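Local coordinates for protein nitrite oxidoreductase subunit B (Kuenenia stuttgartiensis, PDB 7B04) that probably relays electrons through its three [4Fe-4S] clusters and one [3Fe-4S] cluster between the other subunits of the anammox nitrite oxidoreductase complex, at residues A44-T48 / R257-A261. Coordinates in Å, arbitrary orientation, origin at the centre of the assembly. Residue numbers count along the deposited sequence, not the author numbering.
Sequences ACKST and RCMSA. With SF4 (iron/sulfur cluster), chain Y.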
loop_
_atom_site.group_PDB
_atom_site.type_symbol
_atom_site.label_atom_id
_atom_site.label_comp_id
_atom_site.label_asym_id
_atom_site.label_seq_id
_atom_site.Cartn_x
_atom_site.Cartn_y
_atom_site.Cartn_z
ATOM N N ALA A 44 4.649 2.629 -10.691
ATOM C CA ALA A 44 4.550 3.226 -12.019
ATOM C C ALA A 44 5.749 2.844 -12.878
ATOM O O ALA A 44 5.594 2.389 -14.017
ATOM C CB ALA A 44 4.440 4.745 -11.903
ATOM N N CYS A 45 6.957 3.026 -12.342
ATOM C CA CYS A 45 8.159 2.670 -13.089
ATOM C C CYS A 45 8.299 1.160 -13.229
ATOM O O CYS A 45 8.721 0.667 -14.282
ATOM C CB CYS A 45 9.388 3.265 -12.407
ATOM S SG CYS A 45 10.939 2.953 -13.272
ATOM N N LYS A 46 7.957 0.412 -12.178
ATOM C CA LYS A 46 8.114 -1.040 -12.211
ATOM C C LYS A 46 7.252 -1.664 -13.304
ATOM O O LYS A 46 7.750 -2.414 -14.149
ATOM C CB LYS A 46 7.772 -1.633 -10.844
ATOM C CG LYS A 46 7.583 -3.142 -10.845
ATOM C CD LYS A 46 8.846 -3.870 -11.279
ATOM C CE LYS A 46 9.923 -3.808 -10.210
ATOM N NZ LYS A 46 11.125 -4.613 -10.561
ATOM N N SER A 47 5.953 -1.362 -13.303
ATOM C CA SER A 47 5.024 -1.937 -14.271
ATOM C C SER A 47 5.282 -1.485 -15.703
ATOM O O SER A 47 4.560 -1.921 -16.606
ATOM C CB SER A 47 3.586 -1.592 -13.879
ATOM O OG SER A 47 3.365 -0.194 -13.941
ATOM N N THR A 48 6.280 -0.639 -15.938
ATOM C CA THR A 48 6.530 -0.069 -17.256
ATOM C C THR A 48 7.895 -0.422 -17.823
ATOM O O THR A 48 8.003 -0.704 -19.018
ATOM C CB THR A 48 6.383 1.459 -17.199
ATOM O OG1 THR A 48 5.129 1.793 -16.594
ATOM C CG2 THR A 48 6.441 2.061 -18.596
ATOM N N ARG A 257 6.455 9.002 -16.251
ATOM C CA ARG A 257 5.447 8.085 -15.736
ATOM C C ARG A 257 5.409 8.060 -14.210
ATOM O O ARG A 257 4.335 7.931 -13.612
ATOM C CB ARG A 257 5.717 6.695 -16.297
ATOM C CG ARG A 257 4.634 5.777 -15.961
ATOM C CD ARG A 257 4.278 4.811 -17.025
ATOM N NE ARG A 257 3.488 3.773 -16.386
ATOM C CZ ARG A 257 2.252 3.968 -15.935
ATOM N NH1 ARG A 257 1.610 2.985 -15.325
ATOM N NH2 ARG A 257 1.632 5.137 -16.117
ATOM N N CYS A 258 6.568 8.168 -13.555
ATOM C CA CYS A 258 6.575 8.181 -12.093
ATOM C C CYS A 258 6.039 9.497 -11.538
ATOM O O CYS A 258 5.436 9.512 -10.458
ATOM C CB CYS A 258 7.985 7.905 -11.566
ATOM S SG CYS A 258 9.199 9.173 -11.971
ATOM N N MET A 259 6.253 10.612 -12.247
ATOM C CA MET A 259 5.735 11.890 -11.767
ATOM C C MET A 259 4.219 11.956 -11.890
ATOM O O MET A 259 3.538 12.441 -10.980
ATOM C CB MET A 259 6.374 13.058 -12.517
ATOM C CG MET A 259 7.884 13.130 -12.432
ATOM S SD MET A 259 8.642 13.378 -10.828
ATOM C CE MET A 259 10.361 13.133 -11.258
ATOM N N SER A 260 3.672 11.472 -13.007
ATOM C CA SER A 260 2.232 11.539 -13.220
ATOM C C SER A 260 1.466 10.688 -12.218
ATOM O O SER A 260 0.293 10.967 -11.951
ATOM C CB SER A 260 1.895 11.100 -14.649
ATOM O OG SER A 260 0.495 11.036 -14.849
ATOM N N ALA A 261 2.100 9.655 -11.666
ATOM C CA ALA A 261 1.463 8.749 -10.721
ATOM C C ALA A 261 1.317 9.316 -9.314
ATOM O O ALA A 261 0.556 8.749 -8.522
ATOM C CB ALA A 261 2.264 7.450 -10.644
HETATM FE FE1 SF4 Y . 10.806 5.052 -14.112
HETATM FE FE2 SF4 Y . 12.775 6.949 -14.211
HETATM FE FE3 SF4 Y . 10.371 7.532 -13.038
HETATM FE FE4 SF4 Y . 10.532 7.225 -15.753
HETATM S S1 SF4 Y . 11.535 8.841 -14.495
HETATM S S2 SF4 Y . 8.946 6.347 -14.370
HETATM S S3 SF4 Y . 12.106 5.583 -15.909
HETATM S S4 SF4 Y . 11.896 5.984 -12.340
#
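Arg257, in the weakly bonded helix 257-260, reaches across to Thr48. Arg257 NE donates a hydrogen bond to Thr48 OG1 (2.6 Å), and that hydroxyl in turn donates to the carbonyl four residues back (Thr48 OG1 to Ala44 O, 2.7 Å), so a relay ties the guanidinium to the carbonyl of Ala44. Beyond the pair, the guanidinium bonds through NH1 to the Val89 carbonyl of subunit A and through NH2 forms a salt bridge with Glu90 of that subunit, while Arg257 CB lies 3.8 Å from cluster sulfide S2. Cys258 follows, its SG binding FE3 at 2.3 Å, as Cys45 SG binds FE1 at 2.3 Å. Two ligands more than 200 residues apart in sequence thus hold one [4Fe-4S] cubane, completed by Cys235 and Cys238. This is the arrangement of bacterial-type dicluster ferredoxins, in which the last cysteine of one binding motif serves the cluster of the other. The CA atoms of the two segments come closest here, Ala44 CA lying 5.4 Å from Cys258 CA, and the Ala44 methyl packs against the Cys258 backbone (Ala44 CB to Cys258 CA, 4.0 Å). Met259 has its CA-to-CB bond away from segment 44-48. At Ala261 the methyl points back, Ala261 CB meeting Ala44 CB at 3.7 Å, and Tyr119 of subunit A packs on both alanines.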